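Local coordinates for protein malate dehydrogenase (Pyrococcus horikoshii, PDB 1V9N) that catalyses the reversible oxidation of (S)-malate to oxaloacetate with NAD(+) as hydride acceptor, working as a homodimer of the LDH2/MDH2 oxidoreductase family, at residues A[111-116]-A[141-146]; A[132-137]-A[280-285]. One frame throughout, in Å; residues are numbered along the deposited sequence.

Contact 1. Residues A[111-116]-A[141-146]; sequences KAKDTG and EGMIGI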
ATOM      1  N   LYS A 111      14.124  14.493  10.414  1.00 18.90           N
ATOM      2  CA  LYS A 111      14.439  14.883   9.052  1.00 16.65           C
ATOM      3  C   LYS A 111      13.247  15.544   8.357  1.00 17.30           C
ATOM      4  O   LYS A 111      13.412  16.524   7.642  1.00 17.65           O
ATOM      5  CB  LYS A 111      14.932  13.666   8.263  1.00 17.99           C
ATOM      6  CG  LYS A 111      16.333  13.190   8.698  1.00 17.79           C
ATOM      7  CD  LYS A 111      16.830  12.020   7.861  1.00 17.22           C
ATOM      8  CE  LYS A 111      18.242  11.594   8.272  1.00 19.52           C
ATOM      9  NZ  LYS A 111      19.270  12.641   7.976  1.00 16.21           N
ATOM     10  N   ALA A 112      12.049  15.013   8.575  1.00 16.29           N
ATOM     11  CA  ALA A 112      10.842  15.572   7.972  1.00 16.43           C
ATOM     12  C   ALA A 112      10.628  16.989   8.508  1.00 17.43           C
ATOM     13  O   ALA A 112      10.344  17.931   7.761  1.00 16.71           O
ATOM     14  CB  ALA A 112       9.629  14.687   8.314  1.00 11.14           C
ATOM     15  N   LYS A 113      10.767  17.131   9.817  1.00 18.37           N
ATOM     16  CA  LYS A 113      10.599  18.419  10.465  1.00 21.46           C
ATOM     17  C   LYS A 113      11.510  19.464   9.819  1.00 22.77           C
ATOM     18  O   LYS A 113      11.088  20.590   9.552  1.00 22.36           O
ATOM     19  CB  LYS A 113      10.924  18.272  11.954  1.00 23.55           C
ATOM     20  CG  LYS A 113      10.757  19.525  12.799  1.00 29.63           C
ATOM     21  CD  LYS A 113      10.811  19.161  14.276  1.00 32.89           C
ATOM     22  CE  LYS A 113       9.727  18.131  14.600  1.00 36.28           C
ATOM     23  NZ  LYS A 113       9.825  17.551  15.969  1.00 37.90           N
ATOM     24  N   ASP A 114      12.747  19.072   9.537  1.00 24.32           N
ATOM     25  CA  ASP A 114      13.727  19.984   8.958  1.00 25.83           C
ATOM     26  C   ASP A 114      13.702  20.157   7.448  1.00 24.62           C
ATOM     27  O   ASP A 114      14.105  21.206   6.940  1.00 23.81           O
ATOM     28  CB  ASP A 114      15.139  19.559   9.376  1.00 27.24           C
ATOM     29  CG  ASP A 114      15.280  19.412  10.881  1.00 31.05           C
ATOM     30  OD1 ASP A 114      14.493  20.054  11.610  1.00 32.38           O
ATOM     31  OD2 ASP A 114      16.177  18.664  11.335  1.00 30.61           O
ATOM     32  N   THR A 115      13.225  19.148   6.725  1.00 22.49           N
ATOM     33  CA  THR A 115      13.217  19.218   5.267  1.00 20.56           C
ATOM     34  C   THR A 115      11.853  18.989   4.624  1.00 19.87           C
ATOM     35  O   THR A 115      11.674  19.243   3.429  1.00 17.31           O
ATOM     36  CB  THR A 115      14.167  18.168   4.680  1.00 21.53           C
ATOM     37  OG1 THR A 115      13.603  16.863   4.879  1.00 19.65           O
ATOM     38  CG2 THR A 115      15.525  18.230   5.374  1.00 18.69           C
ATOM     39  N   GLY A 116      10.901  18.500   5.411  1.00 17.93           N
ATOM     40  CA  GLY A 116       9.583  18.221   4.875  1.00 16.19           C
ATOM     41  C   GLY A 116       9.376  16.723   4.708  1.00 16.47           C
ATOM     42  O   GLY A 116       8.262  16.230   4.872  1.00 15.17           O
ATOM     43  N   GLU A 141       3.014  13.922  16.299  1.00 20.40           N
ATOM     44  CA  GLU A 141       3.901  15.061  16.107  1.00 22.24           C
ATOM     45  C   GLU A 141       3.334  16.000  15.039  1.00 20.03           C
ATOM     46  O   GLU A 141       3.983  16.963  14.651  1.00 21.50           O
ATOM     47  CB  GLU A 141       5.300  14.589  15.697  1.00 24.46           C
ATOM     48  CG  GLU A 141       6.023  13.797  16.771  1.00 30.37           C
ATOM     49  CD  GLU A 141       6.315  14.628  18.005  1.00 35.75           C
ATOM     50  OE1 GLU A 141       6.989  15.669  17.873  1.00 39.39           O
ATOM     51  OE2 GLU A 141       5.872  14.237  19.108  1.00 38.87           O
ATOM     52  N   GLY A 142       2.123  15.710  14.572  1.00 20.38           N
ATOM     53  CA  GLY A 142       1.492  16.543  13.559  1.00 18.91           C
ATOM     54  C   GLY A 142       1.960  16.244  12.145  1.00 18.48           C
ATOM     55  O   GLY A 142       1.956  17.123  11.282  1.00 19.99           O
HETATM   56  N   MSE A 143       2.356  15.000  11.900  1.00 17.65           N
HETATM   57  CA  MSE A 143       2.848  14.594  10.587  1.00 18.15           C
HETATM   58  C   MSE A 143       2.252  13.259  10.155  1.00 16.47           C
HETATM   59  O   MSE A 143       1.644  12.561  10.956  1.00 16.68           O
HETATM   60  CB  MSE A 143       4.370  14.459  10.629  1.00 19.39           C
HETATM   61  CG  MSE A 143       5.080  15.669  11.195  1.00 25.29           C
HETATM   62 SE   MSE A 143       6.982  15.398  11.318  1.00 31.80          SE
HETATM   63  CE  MSE A 143       7.411  16.933  12.432  1.00 30.10           C
ATOM     64  N   ILE A 144       2.426  12.913   8.882  1.00 16.38           N
ATOM     65  CA  ILE A 144       1.934  11.640   8.370  1.00 14.64           C
ATOM     66  C   ILE A 144       3.046  10.616   8.583  1.00 16.37           C
ATOM     67  O   ILE A 144       4.209  10.855   8.242  1.00 17.09           O
ATOM     68  CB  ILE A 144       1.613  11.701   6.863  1.00 16.49           C
ATOM     69  CG1 ILE A 144       0.446  12.665   6.619  1.00 14.74           C
ATOM     70  CG2 ILE A 144       1.297  10.278   6.340  1.00 13.21           C
ATOM     71  CD1 ILE A 144       0.102  12.864   5.161  1.00 14.86           C
ATOM     72  N   GLY A 145       2.694   9.483   9.166  1.00 13.93           N
ATOM     73  CA  GLY A 145       3.689   8.462   9.406  1.00 14.88           C
ATOM     74  C   GLY A 145       3.326   7.174   8.700  1.00 15.17           C
ATOM     75  O   GLY A 145       2.164   6.748   8.711  1.00 12.03           O
ATOM     76  N   ILE A 146       4.324   6.574   8.061  1.00 12.65           N
ATOM     77  CA  ILE A 146       4.146   5.304   7.368  1.00 14.36           C
ATOM     78  C   ILE A 146       5.217   4.343   7.856  1.00 14.38           C
ATOM     79  O   ILE A 146       6.396   4.709   7.950  1.00 12.53           O
ATOM     80  CB  ILE A 146       4.297   5.445   5.841  1.00 13.26           C
ATOM     81  CG1 ILE A 146       3.135   6.261   5.272  1.00 14.21           C
ATOM     82  CG2 ILE A 146       4.356   4.059   5.197  1.00 13.82           C
ATOM     83  CD1 ILE A 146       3.312   6.633   3.816  1.00 16.27           C
TER
HETATM   84  O   HOH W   1       7.943  18.073  18.295  1.00 46.78           O
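Ala112, in the last turn of its helix, turns its methyl toward the selenium of Met143, a selenomethionine, with CB 4.1 Å from SE. Met143 reaches across with its chain extended beyond CG, which sets its terminal methyl beside Lys113, the residue after Ala112. The two side chains cross at about a right angle, and Lys113 CE lies 3.4 Å from Met143 CE, tighter than ordinary van der Waals contact. Lys113 first leaves the helix with CG anti to the backbone N (chi1 -178°), then bends at chi3, which carries its ammonium past the methyl toward the carboxylate of Glu141. The direct salt bridge is long, 3.9 Å from Lys113 NZ to Glu141 OE1. One water closes the gap, accepting from Lys113 NZ at 3.0 Å and donating to Glu141 OE1 at 2.6 Å. The helix ends at Thr115, and Gly116 leaves it with positive phi. On the other segment, Gly142 is the C-prime residue of a Schellman motif that ends helix 132-139 and leads into strand 144-149. Helix 97-115 thus meets the turn between that helix and strand, while Ala112 and Met143 both also rest on Val284 of the adjoining strand 278-285.

Contact 2. Residues A[132-137]-A[280-285]; sequences GYYALM and HFFMVI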
ATOM      1  N   GLY A 132       1.638  -0.044  13.481  1.00 14.80           N
ATOM      2  CA  GLY A 132       0.958   1.207  13.788  1.00 15.90           C
ATOM      3  C   GLY A 132       1.603   2.002  14.906  1.00 16.28           C
ATOM      4  O   GLY A 132       1.450   3.223  14.987  1.00 18.00           O
ATOM      5  N   TYR A 133       2.322   1.314  15.784  1.00 17.58           N
ATOM      6  CA  TYR A 133       2.995   1.976  16.891  1.00 17.62           C
ATOM      7  C   TYR A 133       3.969   3.051  16.400  1.00 16.52           C
ATOM      8  O   TYR A 133       4.051   4.135  16.974  1.00 16.94           O
ATOM      9  CB  TYR A 133       3.753   0.945  17.730  1.00 19.57           C
ATOM     10  CG  TYR A 133       4.597   1.540  18.834  1.00 21.72           C
ATOM     11  CD1 TYR A 133       4.035   1.894  20.064  1.00 24.30           C
ATOM     12  CD2 TYR A 133       5.961   1.754  18.647  1.00 24.37           C
ATOM     13  CE1 TYR A 133       4.818   2.443  21.083  1.00 24.51           C
ATOM     14  CE2 TYR A 133       6.751   2.303  19.650  1.00 25.82           C
ATOM     15  CZ  TYR A 133       6.178   2.644  20.862  1.00 26.74           C
ATOM     16  OH  TYR A 133       6.975   3.179  21.845  1.00 28.25           O
ATOM     17  N   TYR A 134       4.714   2.746  15.341  1.00 16.89           N
ATOM     18  CA  TYR A 134       5.695   3.692  14.805  1.00 14.68           C
ATOM     19  C   TYR A 134       5.018   4.774  13.963  1.00 14.89           C
ATOM     20  O   TYR A 134       5.401   5.944  14.016  1.00 14.28           O
ATOM     21  CB  TYR A 134       6.742   2.924  13.987  1.00 14.71           C
ATOM     22  CG  TYR A 134       7.310   1.769  14.784  1.00 15.60           C
ATOM     23  CD1 TYR A 134       8.324   1.972  15.725  1.00 17.78           C
ATOM     24  CD2 TYR A 134       6.739   0.504  14.702  1.00 15.77           C
ATOM     25  CE1 TYR A 134       8.743   0.940  16.573  1.00 18.64           C
ATOM     26  CE2 TYR A 134       7.147  -0.532  15.542  1.00 17.66           C
ATOM     27  CZ  TYR A 134       8.141  -0.309  16.474  1.00 18.39           C
ATOM     28  OH  TYR A 134       8.505  -1.325  17.330  1.00 20.03           O
ATOM     29  N   ALA A 135       4.000   4.395  13.199  1.00 14.33           N
ATOM     30  CA  ALA A 135       3.296   5.380  12.382  1.00 17.20           C
ATOM     31  C   ALA A 135       2.666   6.431  13.289  1.00 17.14           C
ATOM     32  O   ALA A 135       2.694   7.622  12.976  1.00 18.33           O
ATOM     33  CB  ALA A 135       2.219   4.707  11.533  1.00 13.36           C
ATOM     34  N   LEU A 136       2.102   5.984  14.412  1.00 18.22           N
ATOM     35  CA  LEU A 136       1.451   6.887  15.365  1.00 19.73           C
ATOM     36  C   LEU A 136       2.397   7.917  15.951  1.00 19.81           C
ATOM     37  O   LEU A 136       1.992   9.040  16.266  1.00 18.88           O
ATOM     38  CB  LEU A 136       0.801   6.099  16.507  1.00 21.91           C
ATOM     39  CG  LEU A 136      -0.628   5.604  16.275  1.00 26.16           C
ATOM     40  CD1 LEU A 136      -1.098   4.818  17.497  1.00 28.08           C
ATOM     41  CD2 LEU A 136      -1.555   6.798  16.022  1.00 24.47           C
HETATM   42  N   MSE A 137       3.658   7.534  16.107  1.00 18.70           N
HETATM   43  CA  MSE A 137       4.655   8.443  16.644  1.00 18.61           C
HETATM   44  C   MSE A 137       4.708   9.725  15.825  1.00 18.16           C
HETATM   45  O   MSE A 137       4.793  10.826  16.378  1.00 19.17           O
HETATM   46  CB  MSE A 137       6.032   7.774  16.653  1.00 20.85           C
HETATM   47  CG  MSE A 137       6.171   6.667  17.696  1.00 23.06           C
HETATM   48 SE   MSE A 137       7.886   5.768  17.589  1.00 29.66          SE
HETATM   49  CE  MSE A 137       9.032   7.242  18.091  1.00 20.55           C
ATOM     50  N   HIS A 280      12.928  -2.967   8.341  1.00 17.83           N
ATOM     51  CA  HIS A 280      11.798  -2.051   8.458  1.00 16.82           C
ATOM     52  C   HIS A 280      11.906  -0.861   7.511  1.00 16.91           C
ATOM     53  O   HIS A 280      12.990  -0.522   7.034  1.00 18.30           O
ATOM     54  CB  HIS A 280      11.693  -1.491   9.882  1.00 16.52           C
ATOM     55  CG  HIS A 280      11.958  -2.489  10.966  1.00 15.87           C
ATOM     56  ND1 HIS A 280      11.310  -3.704  11.042  1.00 16.42           N
ATOM     57  CD2 HIS A 280      12.768  -2.427  12.049  1.00 14.71           C
ATOM     58  CE1 HIS A 280      11.711  -4.345  12.124  1.00 17.15           C
ATOM     59  NE2 HIS A 280      12.596  -3.593  12.754  1.00 16.80           N
ATOM     60  N   PHE A 281      10.766  -0.224   7.269  1.00 16.99           N
ATOM     61  CA  PHE A 281      10.674   0.957   6.412  1.00 15.84           C
ATOM     62  C   PHE A 281       9.901   2.011   7.204  1.00 17.29           C
ATOM     63  O   PHE A 281       8.838   1.721   7.748  1.00 15.20           O
ATOM     64  CB  PHE A 281       9.905   0.630   5.124  1.00 14.80           C
ATOM     65  CG  PHE A 281       9.658   1.827   4.237  1.00 15.73           C
ATOM     66  CD1 PHE A 281      10.615   2.241   3.316  1.00 15.29           C
ATOM     67  CD2 PHE A 281       8.471   2.550   4.339  1.00 16.93           C
ATOM     68  CE1 PHE A 281      10.398   3.356   2.505  1.00 17.38           C
ATOM     69  CE2 PHE A 281       8.240   3.668   3.533  1.00 20.21           C
ATOM     70  CZ  PHE A 281       9.208   4.071   2.613  1.00 18.78           C
ATOM     71  N   PHE A 282      10.442   3.223   7.281  1.00 16.49           N
ATOM     72  CA  PHE A 282       9.783   4.312   7.998  1.00 15.03           C
ATOM     73  C   PHE A 282       9.766   5.535   7.096  1.00 15.71           C
ATOM     74  O   PHE A 282      10.774   5.877   6.469  1.00 15.53           O
ATOM     75  CB  PHE A 282      10.532   4.645   9.293  1.00 15.10           C
ATOM     76  CG  PHE A 282      10.718   3.463  10.207  1.00 17.70           C
ATOM     77  CD1 PHE A 282       9.680   3.025  11.026  1.00 17.26           C
ATOM     78  CD2 PHE A 282      11.924   2.765  10.223  1.00 16.56           C
ATOM     79  CE1 PHE A 282       9.841   1.907  11.845  1.00 17.21           C
ATOM     80  CE2 PHE A 282      12.095   1.646  11.038  1.00 17.20           C
ATOM     81  CZ  PHE A 282      11.049   1.218  11.852  1.00 16.69           C
HETATM   82  N   MSE A 283       8.617   6.191   7.023  1.00 14.65           N
HETATM   83  CA  MSE A 283       8.494   7.376   6.201  1.00 14.82           C
HETATM   84  C   MSE A 283       7.616   8.404   6.890  1.00 15.82           C
HETATM   85  O   MSE A 283       6.524   8.089   7.377  1.00 13.92           O
HETATM   86  CB  MSE A 283       7.896   7.023   4.846  1.00 19.01           C
HETATM   87  CG  MSE A 283       7.761   8.205   3.915  1.00 27.61           C
HETATM   88 SE   MSE A 283       6.932   7.657   2.278  1.00 40.65          SE
HETATM   89  CE  MSE A 283       5.509   8.961   2.184  1.00 33.66           C
ATOM     90  N   VAL A 284       8.097   9.639   6.924  1.00 12.93           N
ATOM     91  CA  VAL A 284       7.357  10.718   7.555  1.00 13.76           C
ATOM     92  C   VAL A 284       7.227  11.882   6.593  1.00 14.19           C
ATOM     93  O   VAL A 284       8.175  12.244   5.897  1.00 13.52           O
ATOM     94  CB  VAL A 284       8.072  11.220   8.834  1.00 12.98           C
ATOM     95  CG1 VAL A 284       7.273  12.339   9.491  1.00 10.88           C
ATOM     96  CG2 VAL A 284       8.266  10.068   9.794  1.00 11.93           C
ATOM     97  N   ILE A 285       6.035  12.459   6.548  1.00 15.43           N
ATOM     98  CA  ILE A 285       5.798  13.612   5.706  1.00 15.79           C
ATOM     99  C   ILE A 285       5.365  14.725   6.644  1.00 16.90           C
ATOM    100  O   ILE A 285       4.368  14.592   7.352  1.00 16.24           O
ATOM    101  CB  ILE A 285       4.681  13.346   4.671  1.00 15.44           C
ATOM    102  CG1 ILE A 285       5.113  12.242   3.698  1.00 17.30           C
ATOM    103  CG2 ILE A 285       4.375  14.627   3.899  1.00 18.07           C
ATOM    104  CD1 ILE A 285       4.048  11.888   2.653  1.00 15.56           C
TER
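Phe282 meets Tyr134 through the edge of its ring, and the contact can be followed outward from the strand. From CB the side chain runs with CG anti to its carbonyl carbon (chi1 -55°), which brings the ring toward helix 132-139. CD1 is the first ring atom to touch, 4.2 Å from Tyr134 CB. One bond farther on, CE1 makes the main contact: it lies 3.9 Å from Tyr134 CG and as far from Tyr134 CB, and reaches Tyr134 CD1 at 4.2 Å. The rings form an offset edge-to-face pair, the edge of Phe282 directed at the face of Tyr134, with centroids 5.8 Å apart and planes at 65°. Here a helix packs on a mixed beta-sheet, where strand 278-285 runs between strands 117-125 and 144-149 and is antiparallel to both. Phe282 also touches Ser104 of helix 97-115, which lies against the same strand. The aromatic cluster continues through Tyr128, whose ring stacks with those of Tyr134 and His280 and whose carbonyl O is hydrogen-bonded to Tyr134 OH, fixing the polar end of the tyrosine. The side chain of Tyr134 comes to about 7 Å from the bound NADPH.

How the contacts relate
Both contacts set a helix against the region where strands 144-149 and 278-285 run side by side, yet they differ in depth and chemistry. Contact 2 is wholly buried, its centre about 10 Å from that of the chain, and relies on apolar contact between two aromatic side chains. Contact 1, its centre about 20 Å from that of the chain, is partly buried: its apolar half faces the sheet, while its charged half is exposed and uses a water. The two are joined directly, since Ile146 N lies 2.8 Å from Met283 O, a probable hydrogen bond between neighbouring strands. Helix 132-139 provides Tyr134 to contact 2 and then ends at the turn that contact 1 uses.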